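Side-chain contacts in molybdopterin biosynthesis protein (Mycobacterium abscessus, PDB 3TCR), which probably takes part in building the molybdenum cofactor, as a three-subunit alpha/beta protein with a probable molybdopterin-binding domain: residues V49-R54 with S89-A94; D61-L66 with A174-G179; N93-A98 with V106-G111; R130-I135 with I188-Q193; V148-L153 with N168-R173. All blocks are in the same frame, centred on the assembly; numbering follows the deposited sequence.

Contact 1 (V49-R54 with S89-A94)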
# COMPACT_ATOMS: atom_id res chain seq x y z
N VAL A 49 -7.74 4.81 -21.99
CA VAL A 49 -7.47 6.24 -21.94
C VAL A 49 -5.96 6.44 -21.98
O VAL A 49 -5.27 6.07 -21.05
CB VAL A 49 -8.04 6.88 -20.64
CG1 VAL A 49 -7.73 8.38 -20.61
CG2 VAL A 49 -9.54 6.62 -20.53
N ILE A 50 -5.44 7.01 -23.07
CA ILE A 50 -4.00 7.28 -23.20
C ILE A 50 -3.76 8.64 -22.59
O ILE A 50 -4.35 9.61 -23.05
CB ILE A 50 -3.56 7.36 -24.68
CG1 ILE A 50 -3.77 6.01 -25.37
CG2 ILE A 50 -2.12 7.86 -24.80
CD1 ILE A 50 -3.10 4.85 -24.68
N VAL A 51 -2.93 8.71 -21.56
CA VAL A 51 -2.64 9.98 -20.91
C VAL A 51 -1.24 10.40 -21.31
O VAL A 51 -0.25 9.92 -20.74
CB VAL A 51 -2.75 9.91 -19.36
CG1 VAL A 51 -2.46 11.30 -18.75
CG2 VAL A 51 -4.13 9.39 -18.92
N ASN A 52 -1.14 11.24 -22.33
CA ASN A 52 0.15 11.61 -22.90
C ASN A 52 0.10 12.94 -23.66
O ASN A 52 -0.56 13.04 -24.68
CB ASN A 52 0.58 10.50 -23.85
CG ASN A 52 2.05 10.58 -24.20
OD1 ASN A 52 2.52 11.51 -24.86
ND2 ASN A 52 2.78 9.59 -23.75
N ASP A 53 0.81 13.95 -23.18
CA ASP A 53 0.82 15.27 -23.89
C ASP A 53 1.23 15.21 -25.34
O ASP A 53 0.63 15.88 -26.17
CB ASP A 53 1.75 16.24 -23.20
CG ASP A 53 1.26 16.61 -21.87
OD1 ASP A 53 0.03 16.72 -21.72
OD2 ASP A 53 2.10 16.74 -20.96
N ARG A 54 2.23 14.40 -25.64
CA ARG A 54 2.73 14.27 -27.01
C ARG A 54 1.75 13.56 -27.91
O ARG A 54 1.52 14.00 -29.04
CB ARG A 54 4.08 13.56 -27.04
CG ARG A 54 5.22 14.45 -26.59
CD ARG A 54 6.48 13.63 -26.43
NE ARG A 54 7.47 14.32 -25.61
CZ ARG A 54 8.66 13.81 -25.28
NH1 ARG A 54 9.03 12.61 -25.72
NH2 ARG A 54 9.50 14.51 -24.52
N SER A 89 -8.69 17.69 -15.37
CA SER A 89 -10.08 17.73 -15.82
C SER A 89 -10.32 16.93 -17.10
O SER A 89 -11.36 16.34 -17.26
CB SER A 89 -10.59 19.16 -15.96
OG SER A 89 -10.03 19.76 -17.09
N GLU A 90 -9.35 16.88 -18.00
CA GLU A 90 -9.50 16.05 -19.20
C GLU A 90 -9.52 14.57 -18.87
O GLU A 90 -10.32 13.81 -19.40
CB GLU A 90 -8.37 16.29 -20.21
CG GLU A 90 -8.41 17.64 -20.91
CD GLU A 90 -7.25 17.79 -21.92
OE1 GLU A 90 -6.80 18.94 -22.11
OE2 GLU A 90 -6.79 16.76 -22.53
N ILE A 91 -8.60 14.15 -18.02
CA ILE A 91 -8.57 12.77 -17.57
C ILE A 91 -9.88 12.40 -16.86
O ILE A 91 -10.44 11.33 -17.10
CB ILE A 91 -7.39 12.48 -16.62
CG1 ILE A 91 -6.06 12.78 -17.30
CG2 ILE A 91 -7.47 11.01 -16.17
CD1 ILE A 91 -4.85 12.86 -16.38
N GLN A 92 -10.36 13.29 -15.99
CA GLN A 92 -11.60 13.03 -15.26
C GLN A 92 -12.78 12.94 -16.23
O GLN A 92 -13.64 12.02 -16.12
CB GLN A 92 -11.82 14.10 -14.15
CG GLN A 92 -10.85 13.89 -12.96
CD GLN A 92 -11.23 14.73 -11.73
OE1 GLN A 92 -11.92 15.71 -11.86
NE2 GLN A 92 -10.78 14.33 -10.54
N ASN A 93 -12.82 13.83 -17.21
CA ASN A 93 -13.89 13.80 -18.18
C ASN A 93 -13.91 12.46 -18.93
O ASN A 93 -14.99 11.89 -19.16
CB ASN A 93 -13.78 14.94 -19.22
CG ASN A 93 -14.23 16.28 -18.66
OD1 ASN A 93 -15.02 16.34 -17.71
ND2 ASN A 93 -13.75 17.38 -19.25
N ALA A 94 -12.73 12.02 -19.33
CA ALA A 94 -12.60 10.77 -20.09
C ALA A 94 -13.09 9.59 -19.23
O ALA A 94 -13.91 8.79 -19.68
CB ALA A 94 -11.13 10.57 -20.54
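Where Val-51 meets Ile-91 and Val-49 meets Ala-94 there is no flat group, so no ring, amide or carboxylate presents a face or an edge, and methyl groups do all the touching. Strand 44-51 supplies one branch from each of two valines. Val-51 holds CG1 opposite its own backbone N (chi1 -179°), and that methyl lies 3.7 Å from Ile-91 CD1. The two side chains cross at about a right angle. The CB of Ile-91 does not point straight at the strand; the extended CG1-CD1 arm (chi2 166°) brings the end of the chain across, and Val-51 CG1 also comes within 4.2 Å of Ile-91 CG1. One turn further along the helix the reach is shorter: Val-49 CG1 stops 4.0 Å from Ala-94 CB, both residues aiming directly at the partner segment. A small residue on the helix and a branched one on the strand thus bring the backbones to 7.1 Å, measured between the CA atoms of Val-49 and Ala-94. Residues two apart on the strand match residues three apart on the helix in reversed order, as expected of elements running in opposite directions. All four are buried, and Val-84 of the adjoining strand closes over Val-49 and Ile-91. Polar groups collect beyond the strand's end, where Asp-53 forms a salt bridge with Arg-117. Such helix-on-sheet packing is characteristic of a three-layer alpha/beta fold: helix 88-100 connects strands 76-84 and 105-109 and crosses strand 44-51, which lies between them.

Contact 2 (D61-L66 with A174-G179)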
# COMPACT_ATOMS: atom_id res chain seq x y z
N ASP A 61 1.21 7.15 -30.85
CA ASP A 61 0.92 6.31 -29.68
C ASP A 61 1.32 4.84 -29.91
O ASP A 61 0.62 4.11 -30.60
CB ASP A 61 -0.57 6.36 -29.35
CG ASP A 61 -0.96 5.41 -28.18
OD1 ASP A 61 -0.06 4.92 -27.44
OD2 ASP A 61 -2.19 5.12 -28.05
N THR A 62 2.39 4.42 -29.26
CA THR A 62 2.97 3.11 -29.35
C THR A 62 2.45 2.12 -28.27
O THR A 62 2.75 0.93 -28.32
CB THR A 62 4.50 3.30 -29.24
OG1 THR A 62 5.06 3.41 -30.56
CG2 THR A 62 5.18 2.18 -28.55
N SER A 63 1.69 2.62 -27.30
CA SER A 63 1.20 1.80 -26.19
C SER A 63 -0.24 1.36 -26.35
O SER A 63 -0.58 0.24 -26.02
CB SER A 63 1.27 2.58 -24.88
OG SER A 63 2.52 2.39 -24.33
N GLY A 64 -1.09 2.27 -26.79
CA GLY A 64 -2.51 1.96 -26.96
C GLY A 64 -2.88 0.71 -27.76
O GLY A 64 -3.76 -0.05 -27.36
N PRO A 65 -2.24 0.50 -28.92
CA PRO A 65 -2.56 -0.72 -29.66
C PRO A 65 -2.20 -1.98 -28.87
O PRO A 65 -2.93 -2.97 -28.93
CB PRO A 65 -1.71 -0.61 -30.93
CG PRO A 65 -1.36 0.84 -31.06
CD PRO A 65 -1.36 1.41 -29.66
N LEU A 66 -1.12 -1.96 -28.11
CA LEU A 66 -0.78 -3.11 -27.31
C LEU A 66 -1.83 -3.34 -26.22
O LEU A 66 -2.26 -4.46 -26.03
CB LEU A 66 0.62 -2.98 -26.73
CG LEU A 66 1.15 -4.13 -25.86
CD1 LEU A 66 1.17 -5.47 -26.60
CD2 LEU A 66 2.57 -3.72 -25.47
N ALA A 174 6.81 -1.73 -21.83
CA ALA A 174 7.21 -2.74 -20.86
C ALA A 174 6.22 -2.74 -19.68
O ALA A 174 5.83 -3.81 -19.22
CB ALA A 174 8.63 -2.50 -20.36
N ALA A 175 5.82 -1.55 -19.24
CA ALA A 175 4.84 -1.39 -18.14
C ALA A 175 3.48 -1.92 -18.56
O ALA A 175 2.83 -2.60 -17.80
CB ALA A 175 4.75 0.09 -17.64
N VAL A 176 3.05 -1.62 -19.78
CA VAL A 176 1.74 -2.12 -20.27
C VAL A 176 1.74 -3.66 -20.36
O VAL A 176 0.76 -4.31 -19.99
CB VAL A 176 1.37 -1.56 -21.65
CG1 VAL A 176 0.32 -2.42 -22.31
CG2 VAL A 176 0.93 -0.09 -21.53
N ARG A 177 2.86 -4.22 -20.81
CA ARG A 177 2.97 -5.67 -20.92
C ARG A 177 2.84 -6.34 -19.55
O ARG A 177 2.04 -7.25 -19.38
CB ARG A 177 4.30 -6.10 -21.58
CG ARG A 177 4.07 -6.73 -22.93
CD ARG A 177 5.38 -7.01 -23.69
NE ARG A 177 5.25 -6.68 -25.12
CZ ARG A 177 4.42 -7.33 -25.95
NH1 ARG A 177 3.66 -8.30 -25.49
NH2 ARG A 177 4.37 -6.99 -27.23
N ASP A 178 3.66 -5.90 -18.62
CA ASP A 178 3.68 -6.50 -17.30
C ASP A 178 2.40 -6.16 -16.49
O ASP A 178 1.81 -7.04 -15.89
CB ASP A 178 4.94 -6.11 -16.54
CG ASP A 178 5.12 -6.93 -15.28
OD1 ASP A 178 5.54 -8.09 -15.42
OD2 ASP A 178 4.82 -6.42 -14.17
N GLY A 179 1.93 -4.92 -16.56
CA GLY A 179 0.72 -4.48 -15.85
C GLY A 179 -0.53 -5.19 -16.29
O GLY A 179 -1.35 -5.64 -15.46
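Leu-66, Val-176 and Arg-177 bury the most surface here, and Leu-66 is common to both halves of the contact. Its CG stands opposite the backbone N (chi1 -180°), which sends the isobutyl group straight from the first turn of helix 64-73 toward helix 173-196. There it passes Val-176 with the two side chains pointing in opposite directions, and Leu-66 CG comes 4.0 Å from Val-176 CG1. The forked end of the leucine continues to Arg-177, which it meets at about a right angle. In the conformer described, Leu-66 CD1 sits 3.4 Å above one face of the guanidinium, displaced toward its rim, and is nearest to Arg-177 NH2 at 3.6 Å. A second conformer of Arg-177 makes this surface half of the contact less certain than the valine half. The other branch of Val-176 turns inward, where CG2 approaches Ser-63 OG at 4.1 Å; that hydroxyl is hydrogen-bonded to Gly-171 O. The helix start carrying Leu-66 is fixed by Asp-61, whose OD1 accepts from Ser-63 N and from Gly-64 N, both reaching it from the same face of the carboxylate. The Gly-64 bond is almost straight (178°). The contact therefore joins the N-terminal turns of two helices, 64-73 and 173-196, and Val-109 of strand 105-109 lies beneath Ser-63 and Val-176.

Contact 3 (N93-A98 with V106-G111)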
# COMPACT_ATOMS: atom_id res chain seq x y z
N ASN A 93 -12.82 13.83 -17.21
CA ASN A 93 -13.89 13.80 -18.18
C ASN A 93 -13.91 12.46 -18.93
O ASN A 93 -14.99 11.89 -19.16
CB ASN A 93 -13.78 14.94 -19.22
CG ASN A 93 -14.23 16.28 -18.66
OD1 ASN A 93 -15.02 16.34 -17.71
ND2 ASN A 93 -13.75 17.38 -19.25
N ALA A 94 -12.73 12.02 -19.33
CA ALA A 94 -12.60 10.77 -20.09
C ALA A 94 -13.09 9.59 -19.23
O ALA A 94 -13.91 8.79 -19.68
CB ALA A 94 -11.13 10.57 -20.54
N VAL A 95 -12.61 9.49 -17.99
CA VAL A 95 -13.04 8.38 -17.13
C VAL A 95 -14.55 8.46 -16.81
O VAL A 95 -15.28 7.46 -16.89
CB VAL A 95 -12.21 8.34 -15.85
CG1 VAL A 95 -12.80 7.32 -14.86
CG2 VAL A 95 -10.75 8.03 -16.19
N ASN A 96 -15.03 9.65 -16.43
CA ASN A 96 -16.44 9.84 -16.05
C ASN A 96 -17.33 9.51 -17.24
O ASN A 96 -18.44 9.01 -17.06
CB ASN A 96 -16.74 11.28 -15.56
CG ASN A 96 -16.26 11.53 -14.14
OD1 ASN A 96 -16.18 10.61 -13.36
ND2 ASN A 96 -15.90 12.77 -13.82
N THR A 97 -16.85 9.75 -18.46
CA THR A 97 -17.64 9.40 -19.63
C THR A 97 -17.79 7.88 -19.77
O THR A 97 -18.88 7.37 -20.08
CB THR A 97 -17.09 10.09 -20.90
OG1 THR A 97 -17.21 11.50 -20.73
CG2 THR A 97 -17.94 9.71 -22.16
N ALA A 98 -16.72 7.15 -19.49
CA ALA A 98 -16.79 5.70 -19.51
C ALA A 98 -17.74 5.22 -18.39
O ALA A 98 -18.55 4.34 -18.62
CB ALA A 98 -15.43 5.09 -19.32
N VAL A 106 -11.89 0.37 -17.37
CA VAL A 106 -11.12 1.46 -17.95
C VAL A 106 -9.68 1.29 -17.51
O VAL A 106 -9.40 1.21 -16.29
CB VAL A 106 -11.65 2.81 -17.46
CG1 VAL A 106 -10.70 3.93 -17.85
CG2 VAL A 106 -13.08 3.07 -17.96
N VAL A 107 -8.76 1.17 -18.47
CA VAL A 107 -7.33 1.17 -18.23
C VAL A 107 -6.79 2.51 -18.76
O VAL A 107 -6.98 2.84 -19.94
CB VAL A 107 -6.67 0.04 -19.02
CG1 VAL A 107 -5.13 0.03 -18.85
CG2 VAL A 107 -7.30 -1.30 -18.63
N THR A 108 -6.17 3.29 -17.88
CA THR A 108 -5.49 4.53 -18.26
C THR A 108 -4.01 4.15 -18.35
O THR A 108 -3.54 3.32 -17.54
CB THR A 108 -5.67 5.67 -17.22
OG1 THR A 108 -4.92 5.40 -16.02
CG2 THR A 108 -7.13 5.88 -16.85
N VAL A 109 -3.29 4.76 -19.29
CA VAL A 109 -1.91 4.42 -19.61
C VAL A 109 -1.14 5.72 -19.69
O VAL A 109 -1.43 6.55 -20.56
CB VAL A 109 -1.81 3.75 -21.02
CG1 VAL A 109 -0.35 3.43 -21.40
CG2 VAL A 109 -2.70 2.52 -21.08
N GLY A 110 -0.18 5.91 -18.79
CA GLY A 110 0.56 7.17 -18.72
C GLY A 110 0.21 8.00 -17.50
O GLY A 110 -0.85 7.77 -16.82
N GLY A 111 1.12 8.94 -17.20
CA GLY A 111 0.86 9.97 -16.19
C GLY A 111 0.96 9.51 -14.75
O GLY A 111 0.35 10.12 -13.86
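Val-106 leaves strand 105-109 with its CB aimed at helix 88-100, and each methyl of the fork finds a different helix residue. CG2, opposite the carbonyl carbon, presses against Ala-98 CB at 3.4 Å, closer than carbon atoms usually pack. CG1, opposite the backbone N (chi1 169°), extends to the more distant Val-95 CG2 at 4.4 Å. That valine methyl also faces Thr-108 CG2, 4.3 Å away, so one branch of Val-95 spans two strand residues that point the same way. Thr-108 turns only its methyl to the helix; its OG1 is hydrogen-bonded to Asn-168 ND2 on the next strand. On the helix's outer side, Thr-97 OG1 returns to Asn-93 O at 2.7 Å, joining Thr-97 N on that oxygen from the opposite face of the carbonyl. Beyond Val-109 the strand ends in Gly-110 and Gly-111, within the probable molybdopterin-binding domain. Helix and strand segments run nearly antiparallel, at 166°, their axes 10.0 Å apart. Strand 105-109 itself lies in the sheet between strands 44-51 and 164-169, with Val-67 of helix 64-73 against its other face.

Contact 4 (R130-I135 with I188-Q193)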
# COMPACT_ATOMS: atom_id res chain seq x y z
N ARG A 130 -14.71 3.12 -4.10
CA ARG A 130 -13.84 2.31 -3.23
C ARG A 130 -12.55 1.93 -3.96
O ARG A 130 -12.55 1.55 -5.11
CB ARG A 130 -14.57 1.08 -2.62
CG ARG A 130 -14.99 -0.04 -3.55
CD ARG A 130 -15.91 -1.05 -2.81
NE ARG A 130 -16.48 -0.46 -1.59
CZ ARG A 130 -17.33 -1.05 -0.75
NH1 ARG A 130 -17.79 -2.26 -1.00
NH2 ARG A 130 -17.74 -0.41 0.33
N GLU A 131 -11.44 2.06 -3.25
CA GLU A 131 -10.14 1.73 -3.81
C GLU A 131 -9.87 0.23 -3.71
O GLU A 131 -10.41 -0.46 -2.82
CB GLU A 131 -8.98 2.53 -3.16
CG GLU A 131 -8.82 2.37 -1.65
CD GLU A 131 -7.79 3.33 -1.01
OE1 GLU A 131 -7.25 4.23 -1.74
OE2 GLU A 131 -7.55 3.19 0.23
N LEU A 132 -9.04 -0.26 -4.64
CA LEU A 132 -8.63 -1.66 -4.67
C LEU A 132 -7.12 -1.66 -4.69
O LEU A 132 -6.46 -1.81 -5.75
CB LEU A 132 -9.21 -2.37 -5.90
CG LEU A 132 -10.73 -2.55 -5.85
CD1 LEU A 132 -11.34 -2.96 -7.19
CD2 LEU A 132 -11.10 -3.54 -4.74
N LEU A 133 -6.58 -1.46 -3.50
CA LEU A 133 -5.16 -1.34 -3.31
C LEU A 133 -4.44 -2.58 -3.80
O LEU A 133 -3.34 -2.50 -4.33
CB LEU A 133 -4.83 -1.10 -1.83
CG LEU A 133 -5.03 0.31 -1.28
CD1 LEU A 133 -4.79 0.34 0.24
CD2 LEU A 133 -4.10 1.27 -2.01
N GLY A 134 -5.07 -3.73 -3.62
CA GLY A 134 -4.53 -4.98 -4.09
C GLY A 134 -4.11 -4.99 -5.54
O GLY A 134 -3.12 -5.63 -5.90
N ILE A 135 -4.89 -4.32 -6.40
CA ILE A 135 -4.56 -4.25 -7.83
C ILE A 135 -3.29 -3.39 -8.03
O ILE A 135 -2.32 -3.84 -8.65
CB ILE A 135 -5.75 -3.71 -8.67
CG1 ILE A 135 -6.95 -4.69 -8.65
CG2 ILE A 135 -5.37 -3.51 -10.12
CD1 ILE A 135 -8.17 -4.14 -9.36
N ILE A 188 -11.10 -9.74 -14.76
CA ILE A 188 -12.07 -10.79 -15.11
C ILE A 188 -12.80 -11.25 -13.84
O ILE A 188 -14.02 -11.31 -13.83
CB ILE A 188 -11.39 -11.96 -15.85
CG1 ILE A 188 -10.95 -11.51 -17.27
CG2 ILE A 188 -12.29 -13.22 -15.93
CD1 ILE A 188 -10.05 -12.52 -18.01
N GLN A 189 -12.07 -11.49 -12.75
CA GLN A 189 -12.70 -11.98 -11.54
C GLN A 189 -13.64 -10.97 -10.89
O GLN A 189 -14.67 -11.34 -10.33
CB GLN A 189 -11.66 -12.48 -10.53
CG GLN A 189 -11.28 -13.93 -10.78
CD GLN A 189 -9.89 -14.30 -10.30
OE1 GLN A 189 -8.96 -13.46 -10.30
NE2 GLN A 189 -9.72 -15.56 -9.89
N ILE A 190 -13.27 -9.69 -10.94
CA ILE A 190 -14.10 -8.65 -10.34
C ILE A 190 -15.38 -8.48 -11.17
O ILE A 190 -16.49 -8.46 -10.61
CB ILE A 190 -13.33 -7.34 -10.23
CG1 ILE A 190 -12.25 -7.50 -9.16
CG2 ILE A 190 -14.23 -6.14 -9.94
CD1 ILE A 190 -11.26 -6.35 -9.12
N ILE A 191 -15.21 -8.42 -12.49
CA ILE A 191 -16.34 -8.26 -13.39
C ILE A 191 -17.25 -9.49 -13.39
O ILE A 191 -18.46 -9.33 -13.37
CB ILE A 191 -15.90 -7.87 -14.82
CG1 ILE A 191 -15.35 -6.46 -14.79
CG2 ILE A 191 -17.09 -7.97 -15.80
CD1 ILE A 191 -14.25 -6.21 -15.77
N GLU A 192 -16.68 -10.70 -13.37
CA GLU A 192 -17.49 -11.92 -13.36
C GLU A 192 -18.27 -12.00 -12.06
O GLU A 192 -19.44 -12.40 -12.06
CB GLU A 192 -16.65 -13.20 -13.59
CG GLU A 192 -16.78 -13.73 -15.01
CD GLU A 192 -15.69 -14.70 -15.47
OE1 GLU A 192 -15.06 -15.41 -14.64
OE2 GLU A 192 -15.50 -14.77 -16.72
N GLN A 193 -17.65 -11.58 -10.97
CA GLN A 193 -18.33 -11.50 -9.68
C GLN A 193 -19.48 -10.48 -9.68
O GLN A 193 -20.53 -10.74 -9.10
CB GLN A 193 -17.32 -11.15 -8.59
CG GLN A 193 -17.89 -11.29 -7.20
CD GLN A 193 -17.04 -10.63 -6.16
OE1 GLN A 193 -15.80 -10.57 -6.30
NE2 GLN A 193 -17.68 -10.14 -5.10
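The start of helix 133-145, packed against the long helix 173-196 over the edge half of the sheet and close to a subunit boundary of the trimer, is the setting in which Leu-132 and Ile-135 meet Ile-190. The first segment is a strand-to-helix corner: short strand 130-131 ends, Leu-132 occupies the N-cap position, and helix 133-145 begins. The second is a turn near the C-terminal part of the long helix 173-196. The backbones stay well apart, with 10.5 Å between the CA atoms of Leu-132 and Ile-190, so only outstretched side chains bridge the gap, and the buried surface is correspondingly small. All three extend fully. Ile-190 has its CG1 opposite the carbonyl carbon (chi1 -70°) and continues straight through chi2 at 170°, which puts CD1 at the far end of the chain. That one methyl serves both partners. Leu-132 approaches it tip to tip, and so does Ile-135, from one helical turn later. The corner has a backbone bond from Ile-135 N to Leu-132 O (3.0 Å). Leu-165 of strand 164-169 underlies all three. From across the boundary, Leu-153 of the second subunit packs on Ile-135 and Ile-190, so the cluster belongs to the trimer interface as much as to the chain's own core. At its centre Ile-190 CD1 lies 3.9 Å from Leu-132 CD1 and 3.8 Å from Ile-135 CD1, while those last two methyls are 4.0 Å apart: three carbons in a nearly equilateral triangle.

Contact 5 (V148-L153 with N168-R173)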
# COMPACT_ATOMS: atom_id res chain seq x y z
N VAL A 148 11.03 -3.61 -14.34
CA VAL A 148 10.44 -2.48 -15.06
C VAL A 148 10.19 -1.35 -14.06
O VAL A 148 9.15 -1.28 -13.36
CB VAL A 148 9.13 -2.87 -15.76
CG1 VAL A 148 8.58 -1.68 -16.54
CG2 VAL A 148 9.32 -4.12 -16.66
N THR A 149 11.18 -0.46 -13.99
CA THR A 149 11.27 0.58 -12.96
C THR A 149 10.06 1.48 -12.91
O THR A 149 9.56 1.79 -11.83
CB THR A 149 12.52 1.46 -13.22
OG1 THR A 149 13.69 0.63 -13.21
CG2 THR A 149 12.65 2.60 -12.13
N GLU A 150 9.60 1.93 -14.08
CA GLU A 150 8.47 2.84 -14.16
C GLU A 150 7.17 2.16 -13.66
O GLU A 150 6.22 2.85 -13.31
CB GLU A 150 8.30 3.43 -15.55
CG GLU A 150 7.96 2.42 -16.66
CD GLU A 150 9.19 1.79 -17.34
OE1 GLU A 150 10.32 1.87 -16.78
OE2 GLU A 150 9.01 1.20 -18.44
N ALA A 151 7.16 0.82 -13.66
CA ALA A 151 6.03 0.05 -13.11
C ALA A 151 6.17 -0.15 -11.58
O ALA A 151 5.22 0.07 -10.83
CB ALA A 151 5.88 -1.29 -13.85
N GLY A 152 7.36 -0.48 -11.11
CA GLY A 152 7.57 -0.63 -9.69
C GLY A 152 7.30 0.64 -8.94
O GLY A 152 6.82 0.63 -7.81
N LEU A 153 7.63 1.75 -9.57
CA LEU A 153 7.50 3.07 -8.96
C LEU A 153 6.17 3.79 -9.33
O LEU A 153 5.90 4.89 -8.84
CB LEU A 153 8.69 3.93 -9.38
CG LEU A 153 10.07 3.56 -8.82
CD1 LEU A 153 11.19 4.47 -9.38
CD2 LEU A 153 10.03 3.67 -7.30
N ASN A 168 -5.00 2.58 -13.26
CA ASN A 168 -3.88 3.31 -13.86
C ASN A 168 -2.65 2.42 -14.09
O ASN A 168 -2.17 1.76 -13.13
CB ASN A 168 -3.38 4.41 -12.91
CG ASN A 168 -4.44 5.43 -12.51
OD1 ASN A 168 -4.36 5.96 -11.38
ND2 ASN A 168 -5.35 5.80 -13.43
N ILE A 169 -2.12 2.41 -15.30
CA ILE A 169 -0.77 1.85 -15.50
C ILE A 169 0.19 2.85 -16.15
O ILE A 169 -0.24 3.81 -16.80
CB ILE A 169 -0.81 0.50 -16.24
CG1 ILE A 169 -1.13 0.62 -17.69
CG2 ILE A 169 -1.91 -0.42 -15.68
CD1 ILE A 169 -1.61 -0.75 -18.22
N ALA A 170 1.49 2.63 -15.94
CA ALA A 170 2.53 3.49 -16.51
C ALA A 170 2.54 3.38 -18.00
O ALA A 170 2.02 2.41 -18.57
CB ALA A 170 3.93 3.18 -15.95
N GLY A 171 3.12 4.39 -18.63
CA GLY A 171 3.01 4.59 -20.07
C GLY A 171 3.83 3.74 -21.04
O GLY A 171 3.49 3.68 -22.24
N SER A 172 4.92 3.12 -20.59
CA SER A 172 5.80 2.40 -21.53
C SER A 172 5.23 1.06 -21.99
O SER A 172 4.34 0.48 -21.34
CB SER A 172 7.14 2.15 -20.87
OG SER A 172 6.96 1.24 -19.82
N ARG A 173 5.76 0.55 -23.10
CA ARG A 173 5.39 -0.78 -23.56
C ARG A 173 5.68 -1.85 -22.52
O ARG A 173 4.88 -2.77 -22.35
CB ARG A 173 6.08 -1.14 -24.90
CG ARG A 173 5.47 -0.41 -26.11
CD ARG A 173 6.19 -0.71 -27.42
NE ARG A 173 5.93 -2.09 -27.85
CZ ARG A 173 4.85 -2.50 -28.52
NH1 ARG A 173 3.88 -1.65 -28.87
NH2 ARG A 173 4.75 -3.79 -28.85
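Hydrogen bonding and plain packing divide neatly between Ser-172, which meets the carboxylate of Glu-150, and Ala-170, which meets its backbone and stem. The motif is a helix N-cap: strand 164-169 passes through a short loop into helix 173-196, and Ser-172 is the residue just before the first turn. The polar part consists of one hydrogen bond across the segments, donated by Ser-172 OG to Glu-150 OE2. At 2.5 Å the modelled length is very short, so its exact value is doubtful, although the pairing is clear. The same hydroxyl oxygen is hydrogen-bonded to Ala-175 N, the capping bond, so Glu-150 probably helps to orient the capping hydroxyl. Glu-150 reaches it by a bent route: CG lies between the backbone N and the carbonyl carbon (chi1 64°), and the bend at chi2 (-88°) turns the carboxylate to the serine. Close packing without a hydrogen bond falls to Ala-170. Its CB touches Glu-150 O at 3.5 Å and comes 4.2 Å from Glu-150 CG, while Ala-175 of the long helix packs against both residues. Beyond the contact, Leu-153 packs on Met-186 of the third subunit, placing the short helix 149-152 beside the trimer interface. At the start of that helix Val-148 O accepts twice, from Ala-151 N at 2.9 Å and from Gly-152 N at 3.0 Å.

In the fold
Contacts 1, 3 and 4 are buried and purely apolar across their segments, whereas contacts 2 and 5 are partly buried and bring in charged or polar ends. Contacts 1 and 3 share helix 88-100 and set it on two neighbouring strands, with centres only about 6 Å apart. Contacts 2 and 4 both use helix 173-196, near its start and toward its end, on opposite sides of the chain's centre. Contact 5 lies beside contact 2, at the entry to the same helix, and a hydrogen bond between Thr-62 O and Arg-173 NH1 ties the two together. Side chains near neighbouring subunits appear in contacts 4 and 5 alone.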